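Local coordinates for beta-lactamase-like protein (Novosphingobium pentaromativorans US6-1, PDB 6AUF) that probably hydrolyses beta-lactam antibiotics as a dizinc metallo-beta-lactamase, apparently of subclass B3, at residues D219-D224 with A289-E294. Residues are numbered along the deposited sequence; the frame is centred on the assembly and turned at random.
Sequences DYRFSD and AEEAGE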
loop_
_atom_site.group_PDB
_atom_site.type_symbol
_atom_site.label_atom_id
_atom_site.label_comp_id
_atom_site.label_asym_id
_atom_site.label_seq_id
_atom_site.Cartn_x
_atom_site.Cartn_y
_atom_site.Cartn_z
ATOM N N ASP A 219 -22.489 -4.685 -11.458
ATOM C CA ASP A 219 -22.774 -4.488 -12.870
ATOM C C ASP A 219 -21.513 -4.352 -13.721
ATOM O O ASP A 219 -21.620 -4.300 -14.948
ATOM C CB ASP A 219 -23.654 -3.251 -13.029
ATOM C CG ASP A 219 -23.047 -2.021 -12.372
ATOM O OD1 ASP A 219 -21.928 -2.126 -11.824
ATOM O OD2 ASP A 219 -23.683 -0.947 -12.396
ATOM N N TYR A 220 -20.333 -4.298 -13.119
ATOM C CA TYR A 220 -19.111 -4.123 -13.883
ATOM C C TYR A 220 -18.615 -5.450 -14.431
ATOM O O TYR A 220 -18.607 -6.460 -13.720
ATOM C CB TYR A 220 -18.026 -3.501 -13.016
ATOM C CG TYR A 220 -16.727 -3.257 -13.760
ATOM C CD1 TYR A 220 -15.753 -4.249 -13.868
ATOM C CD2 TYR A 220 -16.471 -2.026 -14.347
ATOM C CE1 TYR A 220 -14.559 -4.004 -14.551
ATOM C CE2 TYR A 220 -15.290 -1.776 -15.020
ATOM C CZ TYR A 220 -14.344 -2.762 -15.120
ATOM O OH TYR A 220 -13.184 -2.478 -15.790
ATOM N N ARG A 221 -18.174 -5.440 -15.693
ATOM C CA ARG A 221 -17.592 -6.620 -16.331
ATOM C C ARG A 221 -16.219 -6.275 -16.897
ATOM O O ARG A 221 -16.093 -5.363 -17.724
ATOM C CB ARG A 221 -18.509 -7.163 -17.429
ATOM C CG ARG A 221 -19.823 -7.691 -16.900
ATOM C CD ARG A 221 -20.671 -8.331 -17.990
ATOM N NE ARG A 221 -20.484 -9.780 -18.056
ATOM C CZ ARG A 221 -19.973 -10.423 -19.102
ATOM N NH1 ARG A 221 -19.842 -11.745 -19.052
ATOM N NH2 ARG A 221 -19.606 -9.753 -20.198
ATOM N N PHE A 222 -15.192 -7.003 -16.446
ATOM C CA PHE A 222 -13.840 -6.789 -16.959
ATOM C C PHE A 222 -13.761 -7.091 -18.449
ATOM O O PHE A 222 -13.001 -6.441 -19.180
ATOM C CB PHE A 222 -12.836 -7.657 -16.188
ATOM C CG PHE A 222 -12.611 -7.214 -14.777
ATOM C CD1 PHE A 222 -13.401 -7.711 -13.744
ATOM C CD2 PHE A 222 -11.612 -6.289 -14.479
ATOM C CE1 PHE A 222 -13.197 -7.295 -12.428
ATOM C CE2 PHE A 222 -11.402 -5.853 -13.175
ATOM C CZ PHE A 222 -12.191 -6.361 -12.140
ATOM N N SER A 223 -14.539 -8.073 -18.907
ATOM C CA SER A 223 -14.522 -8.468 -20.308
ATOM C C SER A 223 -14.865 -7.307 -21.232
ATOM O O SER A 223 -14.418 -7.290 -22.386
ATOM C CB SER A 223 -15.489 -9.625 -20.516
ATOM O OG SER A 223 -15.142 -10.713 -19.672
ATOM N N ASP A 224 -15.634 -6.322 -20.748
ATOM C CA ASP A 224 -15.995 -5.157 -21.549
ATOM C C ASP A 224 -14.976 -4.028 -21.466
ATOM O O ASP A 224 -15.243 -2.944 -21.984
ATOM C CB ASP A 224 -17.357 -4.573 -21.129
ATOM C CG ASP A 224 -18.476 -5.606 -21.064
ATOM O OD1 ASP A 224 -18.374 -6.696 -21.674
ATOM O OD2 ASP A 224 -19.485 -5.297 -20.389
ATOM N N ALA A 289 -13.293 -16.167 -16.324
ATOM C CA ALA A 289 -14.046 -17.373 -16.654
ATOM C C ALA A 289 -15.503 -17.272 -16.205
ATOM O O ALA A 289 -16.413 -17.742 -16.903
ATOM C CB ALA A 289 -13.381 -18.593 -16.024
ATOM N N GLU A 290 -15.746 -16.688 -15.032
ATOM C CA GLU A 290 -17.124 -16.516 -14.595
ATOM C C GLU A 290 -17.880 -15.639 -15.579
ATOM O O GLU A 290 -19.017 -15.950 -15.957
ATOM C CB GLU A 290 -17.173 -15.922 -13.183
ATOM C CG GLU A 290 -16.597 -16.813 -12.093
ATOM C CD GLU A 290 -16.350 -16.063 -10.785
ATOM O OE1 GLU A 290 -15.853 -16.691 -9.818
ATOM O OE2 GLU A 290 -16.652 -14.846 -10.729
ATOM N N GLU A 291 -17.250 -14.549 -16.026
ATOM C CA GLU A 291 -17.886 -13.656 -16.989
ATOM C C GLU A 291 -18.132 -14.346 -18.325
ATOM O O GLU A 291 -19.126 -14.051 -18.999
ATOM C CB GLU A 291 -17.030 -12.404 -17.187
ATOM C CG GLU A 291 -16.927 -11.540 -15.947
ATOM C CD GLU A 291 -16.288 -10.193 -16.207
ATOM O OE1 GLU A 291 -15.761 -9.582 -15.260
ATOM O OE2 GLU A 291 -16.317 -9.732 -17.363
ATOM N N ALA A 292 -17.247 -15.259 -18.724
ATOM C CA ALA A 292 -17.442 -15.971 -19.980
ATOM C C ALA A 292 -18.679 -16.856 -19.915
ATOM O O ALA A 292 -19.553 -16.783 -20.784
ATOM C CB ALA A 292 -16.193 -16.788 -20.310
ATOM N N GLY A 293 -18.771 -17.695 -18.887
ATOM C CA GLY A 293 -19.913 -18.564 -18.678
ATOM C C GLY A 293 -21.214 -17.858 -18.366
ATOM O O GLY A 293 -22.225 -18.535 -18.154
ATOM N N GLU A 294 -21.213 -16.528 -18.298
ATOM C CA GLU A 294 -22.434 -15.732 -18.332
ATOM C C GLU A 294 -22.821 -15.341 -19.755
ATOM O O GLU A 294 -23.746 -14.543 -19.942
ATOM C CB GLU A 294 -22.278 -14.474 -17.473
ATOM C CG GLU A 294 -21.967 -14.738 -16.007
ATOM C CD GLU A 294 -21.454 -13.496 -15.287
ATOM O OE1 GLU A 294 -21.322 -12.437 -15.944
ATOM O OE2 GLU A 294 -21.178 -13.578 -14.070
#
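The carboxylate of Glu291, near the C-terminal end of helix 272-292, is buried against the start of a short 3-10 turn in the loop before helix 226-241. The Glu291 chain is extended beyond CG and brings both oxygens to two successive backbone amides. Phe222 N donates to Glu291 OE1 at 2.9 Å, with an N-H...O angle of 150°. Ser223 N donates to Glu291 OE2 at 2.9 Å and is straighter, at 168°. Each bond uses the syn lone pair, so the carboxylate grips the two amides like a fork. Glu291 OE2 takes a second bond from Ser223 OG, 2.8 Å away and above the carboxylate plane. Glu291 OE1 meets the Phe222 ring at its edge and also forms a salt bridge with Arg287. The Phe222 ring packs on Leu288 and Ile232, about 8 Å from the side chain of the zinc ligand His185. Arg221 runs past Glu291 in the opposite direction. Glu291 OE2 lies over one face of the Arg221 guanidinium, where no N-H points at it. At the guanidinium edge, Arg221 NE makes a weak hydrogen bond of 3.5 Å, part of a salt bridge, to OE1 of the poorly ordered Glu294. The three amide and hydroxyl donors, with positive charge from Arg287 and Arg221 nearby, would favour an ionised Glu291, whose buried carboxylate pins the 3-10 turn to the C-terminal helix.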